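Local coordinates for variable region-containing chitin-binding protein 3 (PDB 1XT5) that probably binds and hydrolyses chitin and acts as an immune-type receptor of amphioxus, the chain here being its first domain, an immunoglobulin V-type fold, at residues 7-12 against 123-128; 38-43 against 53-58; 81-86 against 95-100. All blocks are in the same frame, centred on the assembly; numbering follows the deposited sequence.

Contact 1: 7-12 against 123-128; sequences VRTTHT and DAKSVV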
ATOM      1  N   VAL A   7      -5.226  -7.405   6.456  1.00  4.54           N
ATOM      2  CA  VAL A   7      -4.034  -7.250   5.615  1.00  4.60           C
ATOM      3  C   VAL A   7      -3.018  -8.278   6.045  1.00  4.23           C
ATOM      4  O   VAL A   7      -2.880  -8.605   7.208  1.00  5.10           O
ATOM      5  CB  VAL A   7      -3.500  -5.799   5.757  1.00  4.52           C
ATOM      6  CG1 VAL A   7      -2.073  -5.647   5.214  1.00  5.04           C
ATOM      7  CG2 VAL A   7      -4.421  -4.811   5.074  1.00  6.06           C
ATOM      8  N   ARG A   8      -2.285  -8.819   5.058  1.00  4.62           N
ATOM      9  CA  ARG A   8      -1.147  -9.692   5.302  1.00  4.94           C
ATOM     10  C   ARG A   8       0.038  -9.240   4.489  1.00  4.59           C
ATOM     11  O   ARG A   8      -0.083  -8.645   3.419  1.00  5.83           O
ATOM     12  CB  ARG A   8      -1.524 -11.151   5.027  1.00  6.68           C
ATOM     13  CG  ARG A   8      -2.534 -11.711   6.010  1.00  9.65           C
ATOM     14  CD  ARG A   8      -2.836 -13.200   5.729  0.50 10.23           C
ATOM     15  NE  ARG A   8      -3.712 -13.719   6.781  0.50 13.69           N
ATOM     16  CZ  ARG A   8      -4.940 -13.805   7.137  0.50 17.10           C
ATOM     17  NH1 ARG A   8      -6.071 -13.438   6.508  0.50 22.41           N
ATOM     18  NH2 ARG A   8      -5.159 -14.403   8.339  0.50 18.74           N
ATOM     19  N   THR A   9       1.232  -9.581   4.983  1.00  5.61           N
ATOM     20  CA  THR A   9       2.489  -9.244   4.367  1.00  5.46           C
ATOM     21  C   THR A   9       3.427 -10.451   4.442  1.00  5.37           C
ATOM     22  O   THR A   9       3.727 -10.926   5.519  1.00  6.74           O
ATOM     23  CB  THR A   9       3.201  -8.130   5.101  1.00  5.67           C
ATOM     24  OG1 THR A   9       3.211  -8.369   6.522  1.00  6.49           O
ATOM     25  CG2 THR A   9       2.528  -6.769   4.918  1.00  5.90           C
ATOM     26  N   THR A  10       3.876 -10.929   3.294  1.00  5.54           N
ATOM     27  CA  THR A  10       4.788 -12.052   3.274  1.00  6.13           C
ATOM     28  C   THR A  10       6.156 -11.696   3.868  1.00  5.80           C
ATOM     29  O   THR A  10       6.846 -12.581   4.371  1.00  7.51           O
ATOM     30  CB  THR A  10       5.035 -12.611   1.863  1.00  6.69           C
ATOM     31  OG1 THR A  10       5.516 -11.575   1.009  1.00  7.60           O
ATOM     32  CG2 THR A  10       3.769 -13.217   1.294  1.00  8.99           C
ATOM     33  N   HIS A  11       6.531 -10.409   3.771  1.00  5.63           N
ATOM     34  CA  HIS A  11       7.811  -9.927   4.180  1.00  6.12           C
ATOM     35  C   HIS A  11       7.662  -8.764   5.154  1.00  5.84           C
ATOM     36  O   HIS A  11       6.940  -7.800   4.854  1.00  8.02           O
ATOM     37  CB  HIS A  11       8.654  -9.456   2.990  1.00  7.86           C
ATOM     38  CG  HIS A  11       9.075 -10.569   2.113  1.00 10.14           C
ATOM     39  ND1 HIS A  11       8.205 -11.314   1.358  1.00 10.70           N
ATOM     40  CD2 HIS A  11      10.328 -11.033   1.868  1.00 13.94           C
ATOM     41  CE1 HIS A  11       8.899 -12.218   0.671  1.00 13.82           C
ATOM     42  NE2 HIS A  11      10.212 -12.066   0.967  1.00 15.73           N
ATOM     43  N   THR A  12       8.343  -8.811   6.287  1.00  5.32           N
ATOM     44  CA  THR A  12       8.403  -7.699   7.207  1.00  5.24           C
ATOM     45  C   THR A  12       9.518  -6.721   6.911  1.00  5.43           C
ATOM     46  O   THR A  12       9.546  -5.620   7.452  1.00  5.70           O
ATOM     47  CB  THR A  12       8.466  -8.184   8.659  1.00  6.29           C
ATOM     48  OG1 THR A  12       9.597  -9.035   8.811  1.00  6.93           O
ATOM     49  CG2 THR A  12       7.215  -8.949   9.045  1.00  6.98           C
ATOM     50  N   ASP A 123      -7.380  -2.252   7.986  1.00  4.63           N
ATOM     51  CA  ASP A 123      -6.225  -2.904   8.590  1.00  4.00           C
ATOM     52  C   ASP A 123      -4.982  -2.335   7.943  1.00  3.91           C
ATOM     53  O   ASP A 123      -5.052  -1.745   6.853  1.00  4.36           O
ATOM     54  CB  ASP A 123      -6.301  -4.434   8.486  1.00  4.25           C
ATOM     55  CG  ASP A 123      -5.340  -5.172   9.386  1.00  4.31           C
ATOM     56  OD1 ASP A 123      -4.848  -4.563  10.384  1.00  4.34           O
ATOM     57  OD2 ASP A 123      -5.075  -6.355   9.126  1.00  4.82           O
ATOM     58  N   ALA A 124      -3.844  -2.529   8.573  1.00  3.91           N
ATOM     59  CA  ALA A 124      -2.566  -2.068   8.031  1.00  3.82           C
ATOM     60  C   ALA A 124      -1.453  -2.888   8.644  1.00  3.02           C
ATOM     61  O   ALA A 124      -1.509  -3.227   9.825  1.00  4.09           O
ATOM     62  CB  ALA A 124      -2.340  -0.579   8.354  1.00  4.20           C
ATOM     63  N   LYS A 125      -0.418  -3.153   7.845  1.00  3.66           N
ATOM     64  CA  LYS A 125       0.808  -3.777   8.304  1.00  3.58           C
ATOM     65  C   LYS A 125       1.971  -3.064   7.644  1.00  3.55           C
ATOM     66  O   LYS A 125       1.821  -2.503   6.549  1.00  4.82           O
ATOM     67  CB  LYS A 125       0.875  -5.266   7.994  1.00  4.18           C
ATOM     68  CG  LYS A 125      -0.086  -6.089   8.814  1.00  3.94           C
ATOM     69  CD  LYS A 125      -0.040  -7.557   8.507  1.00  4.59           C
ATOM     70  CE  LYS A 125      -0.698  -8.440   9.562  1.00  4.91           C
ATOM     71  NZ  LYS A 125      -2.088  -8.052   9.820  1.00  4.91           N
ATOM     72  N   SER A 126       3.144  -3.124   8.284  1.00  3.58           N
ATOM     73  CA  SER A 126       4.306  -2.414   7.758  1.00  3.82           C
ATOM     74  C   SER A 126       5.363  -3.365   7.227  1.00  3.80           C
ATOM     75  O   SER A 126       5.567  -4.479   7.703  1.00  4.50           O
ATOM     76  CB  SER A 126       4.919  -1.472   8.791  1.00  4.41           C
ATOM     77  OG  SER A 126       5.724  -2.146   9.746  1.00  4.92           O
ATOM     78  N   VAL A 127       6.086  -2.839   6.229  1.00  4.22           N
ATOM     79  CA  VAL A 127       7.233  -3.490   5.618  1.00  4.21           C
ATOM     80  C   VAL A 127       8.401  -2.484   5.701  1.00  4.25           C
ATOM     81  O   VAL A 127       8.266  -1.367   5.229  1.00  4.83           O
ATOM     82  CB  VAL A 127       6.963  -3.851   4.150  1.00  4.64           C
ATOM     83  CG1 VAL A 127       8.125  -4.635   3.586  1.00  5.95           C
ATOM     84  CG2 VAL A 127       5.677  -4.666   4.018  1.00  5.45           C
ATOM     85  N   VAL A 128       9.478  -2.905   6.327  1.00  4.48           N
ATOM     86  CA  VAL A 128      10.670  -2.072   6.353  1.00  5.26           C
ATOM     87  C   VAL A 128      11.430  -2.176   5.075  1.00  5.30           C
ATOM     88  O   VAL A 128      11.609  -3.295   4.539  1.00  6.79           O
ATOM     89  CB  VAL A 128      11.558  -2.522   7.571  1.00  6.00           C
ATOM     90  CG1 VAL A 128      12.949  -1.925   7.485  1.00  9.25           C
ATOM     91  CG2 VAL A 128      10.910  -2.112   8.858  1.00  7.18           C
TER
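Val-7 and Asp-123 meet where the N-terminal strand of this immunoglobulin V-set sandwich leaves one sheet and crosses toward strand 122-132 of the other. Val-7 N donates to Asp-123 OD2 at 2.9 Å, reaching that oxygen on its anti side and somewhat out of the carboxylate plane. Lys-125 serves the other end of the same residue: its chain runs extended to CE, then turns at chi4 (55°), which brings NZ back to Val-7 O at 2.8 Å. NZ also forms a longer salt bridge, 3.5 Å, with Asp-123 OD2, so the acid and the amine grip the Val-7 backbone while pairing with each other. Val-7 CG2 lies against Asp-123 O, at 3.6 Å, and CG1 beside Lys-125 CB; the residue also packs on Cys-26 and Val-111, deeper in the sandwich. Thr-9 continues the apolar line. Its CG2, anti to the carbonyl carbon, touches Lys-125 CB and, at 3.9 Å, Val-127 CG2. Val-127 spreads both methyls around His-11 O. At the far end backbone meets backbone, Val-128 N donating to Thr-12 O at 2.9 Å from above the carbonyl plane, 41° out of it.

Contact 2: 38-43 against 53-58; sequences VISWLK and VFKGNY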
ATOM      1  N   VAL A  38     -10.099   0.995  -0.453  1.00  5.97           N
ATOM      2  CA  VAL A  38      -9.104   1.977  -0.814  1.00  6.24           C
ATOM      3  C   VAL A  38      -7.771   1.613  -0.189  1.00  5.39           C
ATOM      4  O   VAL A  38      -7.698   1.270   1.002  1.00  5.61           O
ATOM      5  CB  VAL A  38      -9.578   3.396  -0.491  1.00 10.62           C
ATOM      6  CG1 VAL A  38     -10.056   3.594   0.915  1.00 12.53           C
ATOM      7  CG2 VAL A  38      -8.462   4.382  -0.849  1.00 16.99           C
ATOM      8  N   ILE A  39      -6.752   1.627  -1.047  1.00  4.87           N
ATOM      9  CA  ILE A  39      -5.397   1.225  -0.686  1.00  5.40           C
ATOM     10  C   ILE A  39      -4.568   2.449  -0.478  1.00  4.75           C
ATOM     11  O   ILE A  39      -4.552   3.350  -1.340  1.00  5.90           O
ATOM     12  CB  ILE A  39      -4.765   0.391  -1.856  1.00  7.40           C
ATOM     13  CG1 ILE A  39      -5.432  -0.965  -2.026  1.00  9.92           C
ATOM     14  CG2 ILE A  39      -3.257   0.265  -1.732  1.00  8.13           C
ATOM     15  CD1 ILE A  39      -6.907  -1.122  -2.216  1.00 11.41           C
ATOM     16  N   SER A  40      -3.836   2.511   0.629  1.00  4.76           N
ATOM     17  CA  SER A  40      -2.873   3.553   0.887  1.00  5.55           C
ATOM     18  C   SER A  40      -1.540   2.930   1.291  1.00  5.43           C
ATOM     19  O   SER A  40      -1.508   2.020   2.110  1.00  7.98           O
ATOM     20  CB  SER A  40      -3.337   4.450   2.039  1.00  6.95           C
ATOM     21  OG  SER A  40      -4.597   5.015   1.800  1.00  8.32           O
ATOM     22  N   TRP A  41      -0.463   3.409   0.701  1.00  4.67           N
ATOM     23  CA  TRP A  41       0.895   3.134   1.198  1.00  4.50           C
ATOM     24  C   TRP A  41       1.374   4.426   1.813  1.00  4.53           C
ATOM     25  O   TRP A  41       1.325   5.502   1.197  1.00  5.51           O
ATOM     26  CB  TRP A  41       1.801   2.677   0.078  1.00  4.86           C
ATOM     27  CG  TRP A  41       1.661   1.254  -0.317  1.00  4.72           C
ATOM     28  CD1 TRP A  41       0.884   0.712  -1.302  1.00  4.88           C
ATOM     29  CD2 TRP A  41       2.342   0.132   0.322  1.00  4.46           C
ATOM     30  NE1 TRP A  41       1.032  -0.652  -1.322  1.00  5.32           N
ATOM     31  CE2 TRP A  41       1.928  -1.022  -0.371  1.00  4.62           C
ATOM     32  CE3 TRP A  41       3.270   0.038   1.367  1.00  4.95           C
ATOM     33  CZ2 TRP A  41       2.434  -2.287  -0.030  1.00  4.66           C
ATOM     34  CZ3 TRP A  41       3.757  -1.207   1.698  1.00  4.98           C
ATOM     35  CH2 TRP A  41       3.358  -2.360   0.998  1.00  4.77           C
ATOM     36  N   LEU A  42       1.828   4.327   3.067  1.00  4.34           N
ATOM     37  CA  LEU A  42       2.120   5.440   3.928  1.00  5.14           C
ATOM     38  C   LEU A  42       3.503   5.210   4.540  1.00  4.95           C
ATOM     39  O   LEU A  42       3.696   4.150   5.150  1.00  6.18           O
ATOM     40  CB  LEU A  42       1.065   5.543   5.021  1.00  6.18           C
ATOM     41  CG  LEU A  42      -0.380   5.687   4.539  1.00  6.61           C
ATOM     42  CD1 LEU A  42      -1.378   5.418   5.653  1.00  9.70           C
ATOM     43  CD2 LEU A  42      -0.630   7.015   3.880  1.00 10.42           C
ATOM     44  N   LYS A  43       4.419   6.156   4.431  1.00  4.76           N
ATOM     45  CA  LYS A  43       5.776   5.954   4.967  1.00  5.20           C
ATOM     46  C   LYS A  43       5.922   6.701   6.260  1.00  4.99           C
ATOM     47  O   LYS A  43       5.722   7.917   6.316  1.00  6.58           O
ATOM     48  CB  LYS A  43       6.831   6.458   3.973  1.00  5.45           C
ATOM     49  CG  LYS A  43       8.253   6.130   4.440  1.00  6.30           C
ATOM     50  CD  LYS A  43       9.254   6.790   3.492  1.00  7.14           C
ATOM     51  CE  LYS A  43      10.646   6.368   3.821  1.00  9.24           C
ATOM     52  NZ  LYS A  43      11.156   6.939   5.046  1.00 12.06           N
ATOM     53  N   VAL A  53       2.643   7.825   0.137  1.00  5.63           N
ATOM     54  CA  VAL A  53       3.419   7.265  -0.977  1.00  5.45           C
ATOM     55  C   VAL A  53       2.509   7.049  -2.197  1.00  5.04           C
ATOM     56  O   VAL A  53       2.800   7.463  -3.306  1.00  6.07           O
ATOM     57  CB  VAL A  53       4.134   5.983  -0.558  1.00  6.05           C
ATOM     58  CG1 VAL A  53       4.869   5.371  -1.716  1.00  6.74           C
ATOM     59  CG2 VAL A  53       5.052   6.278   0.629  1.00  6.81           C
ATOM     60  N   PHE A  54       1.408   6.348  -1.964  1.00  5.46           N
ATOM     61  CA  PHE A  54       0.499   5.906  -2.982  1.00  5.53           C
ATOM     62  C   PHE A  54      -0.898   5.839  -2.389  1.00  5.59           C
ATOM     63  O   PHE A  54      -1.064   5.426  -1.245  1.00  6.12           O
ATOM     64  CB  PHE A  54       0.926   4.536  -3.524  1.00  6.25           C
ATOM     65  CG  PHE A  54      -0.020   3.943  -4.562  1.00  6.88           C
ATOM     66  CD1 PHE A  54       0.217   4.171  -5.915  1.00  8.45           C
ATOM     67  CD2 PHE A  54      -1.119   3.188  -4.173  1.00  7.29           C
ATOM     68  CE1 PHE A  54      -0.670   3.660  -6.857  1.00  9.62           C
ATOM     69  CE2 PHE A  54      -2.029   2.698  -5.112  1.00  8.05           C
ATOM     70  CZ  PHE A  54      -1.745   2.947  -6.435  1.00  9.21           C
ATOM     71  N   LYS A  55      -1.894   6.119  -3.218  1.00  5.55           N
ATOM     72  CA  LYS A  55      -3.285   5.860  -2.882  1.00  5.89           C
ATOM     73  C   LYS A  55      -3.998   5.361  -4.152  1.00  5.73           C
ATOM     74  O   LYS A  55      -3.715   5.854  -5.253  1.00  5.82           O
ATOM     75  CB  LYS A  55      -4.001   7.068  -2.295  1.00  6.95           C
ATOM     76  CG  LYS A  55      -5.350   6.848  -1.635  1.00  7.77           C
ATOM     77  CD  LYS A  55      -5.926   8.104  -1.018  1.00  8.97           C
ATOM     78  CE  LYS A  55      -7.264   7.887  -0.379  1.00  9.39           C
ATOM     79  NZ  LYS A  55      -7.797   9.148   0.237  1.00 13.35           N
ATOM     80  N   GLY A  56      -4.930   4.447  -4.000  1.00  5.20           N
ATOM     81  CA  GLY A  56      -5.713   4.018  -5.122  1.00  5.24           C
ATOM     82  C   GLY A  56      -6.946   3.256  -4.734  1.00  4.85           C
ATOM     83  O   GLY A  56      -7.064   2.744  -3.622  1.00  5.63           O
ATOM     84  N   ASN A  57      -7.867   3.144  -5.691  1.00  5.26           N
ATOM     85  CA  ASN A  57      -9.038   2.329  -5.506  1.00  5.09           C
ATOM     86  C   ASN A  57      -9.627   1.985  -6.878  1.00  5.40           C
ATOM     87  O   ASN A  57      -9.582   2.792  -7.785  1.00  5.95           O
ATOM     88  CB  ASN A  57     -10.146   3.010  -4.674  1.00  6.27           C
ATOM     89  CG  ASN A  57     -10.612   4.348  -5.188  1.00  6.38           C
ATOM     90  OD1 ASN A  57     -10.076   5.401  -4.906  1.00  8.27           O
ATOM     91  ND2 ASN A  57     -11.687   4.320  -5.996  1.00  8.54           N
ATOM     92  N   TYR A  58     -10.205   0.801  -6.992  1.00  5.67           N
ATOM     93  CA  TYR A  58     -11.022   0.516  -8.167  1.00  6.57           C
ATOM     94  C   TYR A  58     -12.237   1.452  -8.173  1.00  6.45           C
ATOM     95  O   TYR A  58     -12.754   1.801  -7.108  1.00  7.46           O
ATOM     96  CB  TYR A  58     -11.544  -0.920  -8.117  1.00  6.85           C
ATOM     97  CG  TYR A  58     -10.467  -1.960  -8.298  1.00  6.78           C
ATOM     98  CD1 TYR A  58     -10.135  -2.836  -7.279  1.00  6.59           C
ATOM     99  CD2 TYR A  58      -9.770  -2.089  -9.479  1.00  7.56           C
ATOM    100  CE1 TYR A  58      -9.176  -3.804  -7.428  1.00  6.72           C
ATOM    101  CE2 TYR A  58      -8.785  -3.056  -9.633  1.00  7.79           C
ATOM    102  CZ  TYR A  58      -8.478  -3.896  -8.610  1.00  6.49           C
ATOM    103  OH  TYR A  58      -7.491  -4.843  -8.738  1.00  8.08           O
TER
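Ile-39 and Gly-56, Ser-40 and Lys-55, and Trp-41 and Phe-54 face one another across an antiparallel hairpin, strands C and C' of the V-set fold, in the sheet that also carries strand 105-112. Backbone bonds make the ladder. Ile-39 and Gly-56 exchange two, the one from Ile-39 N to Gly-56 O being 2.8 Å. Trp-41 N donates to Phe-54 O at 2.9 Å, but the return is split: Trp-41 O accepts from Val-53 N at 2.9 Å and from Phe-54 N at 3.3 Å, both from the same face of its plane. Two residues thus face one, a classic beta bulge. Between the bonded pairs, CA-H contacts fill in, Lys-55 CA coming within 3.2 Å of Ile-39 O.

Apolar packing differs on the two faces. On the side of Ile-39, Trp-41 and Phe-54, the Phe-54 edge at CE2 meets Ile-39 CG2, and Trp-41 CB abuts Phe-54 CB. The far end of the indole, the core tryptophan of the immunoglobulin fold, leads away from strand 53-58 while Phe-54 CD2 stays at its edge; it packs on Cys-109 of the disulfide with Cys-26, and NE1 bonds Pro-92 O. At the bulge, Val-53 sets CB against Trp-41 CB and CG2 against Lys-43 CB. On the opposite face the extended Lys-55 chain passes Ser-40 OG, and the Lys-55 and Val-38 side chains cross obliquely. Val-38 CG1 stands between N and the carbonyl carbon (chi1 52°), leaving CG2 turned to Lys-55 CE at 3.7 Å; CG2 also touches a carbonyl, Gly-56 O, at 3.5 Å.

Contact 3: 81-86 against 95-100; sequences LGRASV and RLTHVH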
ATOM      1  N   LEU A  81       6.425  10.530  -6.367  1.00  9.40           N
ATOM      2  CA  LEU A  81       5.656  10.704  -7.594  1.00 10.95           C
ATOM      3  C   LEU A  81       6.488  10.232  -8.735  1.00 11.05           C
ATOM      4  O   LEU A  81       7.629  10.629  -8.917  1.00 13.74           O
ATOM      5  CB  LEU A  81       5.216  12.164  -7.762  1.00 13.61           C
ATOM      6  CG  LEU A  81       4.084  12.421  -8.738  0.50 13.61           C
ATOM      7  CD1 LEU A  81       3.460  13.807  -8.456  0.50 16.27           C
ATOM      8  CD2 LEU A  81       4.445  12.343 -10.204  0.50 21.64           C
ATOM      9  N   GLY A  82       5.895   9.405  -9.578  1.00 11.73           N
ATOM     10  CA  GLY A  82       6.540   8.818 -10.662  1.00 12.37           C
ATOM     11  C   GLY A  82       7.449   7.645 -10.417  1.00 12.06           C
ATOM     12  O   GLY A  82       7.986   7.068 -11.376  1.00 15.43           O
ATOM     13  N   ARG A  83       7.658   7.258  -9.192  1.00  8.96           N
ATOM     14  CA  ARG A  83       8.476   6.134  -8.796  1.00  9.44           C
ATOM     15  C   ARG A  83       7.715   5.022  -8.113  1.00  8.50           C
ATOM     16  O   ARG A  83       8.197   3.880  -8.093  1.00 11.20           O
ATOM     17  CB  ARG A  83       9.605   6.560  -7.835  1.00  9.77           C
ATOM     18  CG  ARG A  83      10.475   7.630  -8.416  1.00 11.69           C
ATOM     19  CD  ARG A  83      11.707   7.930  -7.610  1.00 10.54           C
ATOM     20  NE  ARG A  83      11.528   8.382  -6.256  1.00 10.40           N
ATOM     21  CZ  ARG A  83      11.784   7.744  -5.089  1.00  9.03           C
ATOM     22  NH1 ARG A  83      12.207   6.502  -5.084  1.00  8.82           N
ATOM     23  NH2 ARG A  83      11.594   8.369  -3.960  1.00 11.21           N
ATOM     24  N   ALA A  84       6.539   5.281  -7.589  1.00  8.44           N
ATOM     25  CA  ALA A  84       5.772   4.320  -6.841  1.00  7.71           C
ATOM     26  C   ALA A  84       4.559   3.873  -7.674  1.00  7.25           C
ATOM     27  O   ALA A  84       3.836   4.712  -8.224  1.00  9.03           O
ATOM     28  CB  ALA A  84       5.295   4.952  -5.534  1.00  8.77           C
ATOM     29  N   SER A  85       4.296   2.578  -7.690  1.00  7.16           N
ATOM     30  CA  SER A  85       3.147   2.060  -8.422  1.00  7.03           C
ATOM     31  C   SER A  85       2.602   0.822  -7.714  1.00  6.58           C
ATOM     32  O   SER A  85       3.339   0.138  -7.013  1.00  6.72           O
ATOM     33  CB  SER A  85       3.524   1.775  -9.885  1.00  7.98           C
ATOM     34  OG  SER A  85       4.535   0.793 -10.007  1.00  8.90           O
ATOM     35  N   VAL A  86       1.337   0.529  -7.958  1.00  5.85           N
ATOM     36  CA  VAL A  86       0.669  -0.677  -7.500  1.00  5.43           C
ATOM     37  C   VAL A  86      -0.007  -1.289  -8.705  1.00  5.38           C
ATOM     38  O   VAL A  86      -0.996  -0.749  -9.202  1.00  6.60           O
ATOM     39  CB  VAL A  86      -0.316  -0.372  -6.348  1.00  6.10           C
ATOM     40  CG1 VAL A  86      -1.097  -1.617  -5.952  1.00  6.78           C
ATOM     41  CG2 VAL A  86       0.424   0.133  -5.117  1.00  5.95           C
ATOM     42  N   ARG A  95       5.576  -1.240  -5.843  1.00  5.65           N
ATOM     43  CA  ARG A  95       6.851  -1.202  -6.574  1.00  5.63           C
ATOM     44  C   ARG A  95       7.395   0.218  -6.472  1.00  5.79           C
ATOM     45  O   ARG A  95       6.692   1.187  -6.785  1.00  7.27           O
ATOM     46  CB  ARG A  95       6.627  -1.576  -8.038  1.00  6.28           C
ATOM     47  CG  ARG A  95       7.900  -1.613  -8.868  1.00  7.66           C
ATOM     48  CD  ARG A  95       7.626  -2.120 -10.264  0.70  8.12           C
ATOM     49  NE  ARG A  95       8.684  -2.223 -11.234  0.70 10.62           N
ATOM     50  CZ  ARG A  95       8.975  -1.244 -12.083  0.50 11.21           C
ATOM     51  NH1 ARG A  95       8.375  -0.051 -12.108  0.50 13.24           N
ATOM     52  NH2 ARG A  95       9.978  -1.481 -12.932  0.50 13.54           N
ATOM     53  N   LEU A  96       8.650   0.343  -6.051  1.00  6.24           N
ATOM     54  CA  LEU A  96       9.343   1.629  -5.946  1.00  7.03           C
ATOM     55  C   LEU A  96      10.576   1.577  -6.789  1.00  6.89           C
ATOM     56  O   LEU A  96      11.442   0.678  -6.618  1.00  8.90           O
ATOM     57  CB  LEU A  96       9.593   1.917  -4.482  0.65  7.92           C
ATOM     58  CG  LEU A  96      10.131   3.301  -4.219  0.65  8.01           C
ATOM     59  CD1 LEU A  96       9.119   4.388  -4.573  0.65  9.62           C
ATOM     60  CD2 LEU A  96      10.565   3.388  -2.755  0.65 10.82           C
ATOM     61  N   THR A  97      10.709   2.501  -7.745  1.00  7.44           N
ATOM     62  CA  THR A  97      11.900   2.535  -8.633  1.00  7.78           C
ATOM     63  C   THR A  97      12.849   3.641  -8.164  1.00  7.80           C
ATOM     64  O   THR A  97      12.487   4.525  -7.379  1.00  8.04           O
ATOM     65  CB  THR A  97      11.515   2.803 -10.083  1.00  9.80           C
ATOM     66  OG1 THR A  97      10.886   4.073 -10.151  0.90 11.85           O
ATOM     67  CG2 THR A  97      10.543   1.790 -10.566  0.90 13.41           C
ATOM     68  N   HIS A  98      14.073   3.574  -8.712  1.00  7.86           N
ATOM     69  CA  HIS A  98      15.087   4.623  -8.476  1.00  9.54           C
ATOM     70  C   HIS A  98      15.209   4.931  -6.974  1.00  8.97           C
ATOM     71  O   HIS A  98      15.122   6.087  -6.555  1.00  9.04           O
ATOM     72  CB  HIS A  98      14.787   5.895  -9.235  1.00 11.21           C
ATOM     73  CG  HIS A  98      14.740   5.677 -10.668  1.00 13.96           C
ATOM     74  ND1 HIS A  98      15.860   5.605 -11.448  1.00 17.33           N
ATOM     75  CD2 HIS A  98      13.653   5.558 -11.475  1.00 16.18           C
ATOM     76  CE1 HIS A  98      15.454   5.397 -12.688  1.00 19.72           C
ATOM     77  NE2 HIS A  98      14.137   5.381 -12.774  1.00 19.18           N
ATOM     78  N   VAL A  99      15.377   3.874  -6.164  1.00  8.33           N
ATOM     79  CA  VAL A  99      15.342   4.047  -4.730  1.00  7.96           C
ATOM     80  C   VAL A  99      16.414   5.002  -4.246  1.00  8.35           C
ATOM     81  O   VAL A  99      17.593   4.891  -4.573  1.00  9.21           O
ATOM     82  CB  VAL A  99      15.427   2.664  -4.033  1.00  7.46           C
ATOM     83  CG1 VAL A  99      15.674   2.812  -2.576  1.00 11.32           C
ATOM     84  CG2 VAL A  99      14.169   1.859  -4.302  1.00  8.97           C
ATOM     85  N   HIS A 100      15.992   5.980  -3.451  1.00  7.44           N
ATOM     86  CA  HIS A 100      16.918   6.989  -2.913  1.00  7.15           C
ATOM     87  C   HIS A 100      17.445   6.572  -1.553  1.00  7.98           C
ATOM     88  O   HIS A 100      16.820   5.803  -0.854  1.00  8.95           O
ATOM     89  CB  HIS A 100      16.190   8.320  -2.738  1.00  7.72           C
ATOM     90  CG  HIS A 100      15.816   9.013  -4.004  1.00  8.33           C
ATOM     91  ND1 HIS A 100      15.247   8.376  -5.093  1.00  8.42           N
ATOM     92  CD2 HIS A 100      15.950  10.310  -4.362  1.00  9.21           C
ATOM     93  CE1 HIS A 100      15.060   9.304  -6.047  1.00  9.44           C
ATOM     94  NE2 HIS A 100      15.472  10.514  -5.626  1.00  9.92           N
TER
HETATM   95  O   HOH W   1       9.519   4.920 -12.304  1.00 23.63           O
HETATM   96  O   HOH W   2       7.004   1.784  -9.822  1.00 13.36           O
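Arg-83 dominates its meeting with Thr-97 and His-100, at the end of the hairpin formed by strands D and E of the V-set domain, in the sheet that also holds strand 22-31. The backbone ladder is short. Ser-85 and Arg-95 form a hydrogen-bonded pair, Arg-95 N giving Ser-85 O an almost straight bond (179° at the hydrogen, 2.9 Å), and two residues further on Thr-97 N donates to Arg-83 O. The non-hydrogen-bonded pair between them, Ala-84 and Leu-96, meets through Ala-84 CB and Leu-96 CD1 in one of two modelled conformers of the leucine.

The polar side-chain contacts centre on the guanidinium. A bend at chi3 (-60°) turns Arg-83 NE out of the extended line, and NH1 donates to Thr-97 O at 3.0 Å, in the guanidinium plane. NH1 also forms a salt bridge with Asp-103, the arginine-aspartate link familiar in V domains, while NH2 bonds Asp-79 O. His-100 ND1 sits over the centre of one guanidinium face, 3.5 Å from Arg-83 CZ, but the two planes are tilted 36° apart and do not stack in parallel. A bent bond from ND1 to His-98 O, 2.7 Å, limits the rotation of the ring. His-100 N bonds Asp-103 OD2, so Asp-103 joins both residues.

Two waters bridge the segments. One, between the loops beyond the strands, links Gly-82 O to Thr-97 OG1. The other donates to Arg-83 O, hydrogen-bonds Ser-85 OG at 2.7 Å, and accepts from Arg-95 NH1 at 3.2 Å.

Overall arrangement
Contact 2, partly buried, lies nearest the middle of the domain, its centre about 5 Å from the centre of the chain; contact 3 is also partly buried but farther out, and contact 1 is a surface contact. Contact 1 joins distant parts of the sequence and bridges the two sheets; contacts 2 and 3 are local hairpins, one in each sheet. These two meet across the sandwich, Phe-54 CE2 packing on Val-86 CG2 at 3.5 Å and Val-53 on Ala-84. The chemistry follows: a backbone ladder broken by a bulge and an aromatic core face in contact 2, a lysine-aspartate pair closing a strand end in contact 1, and arginine, histidine and waters at the outer end of contact 3.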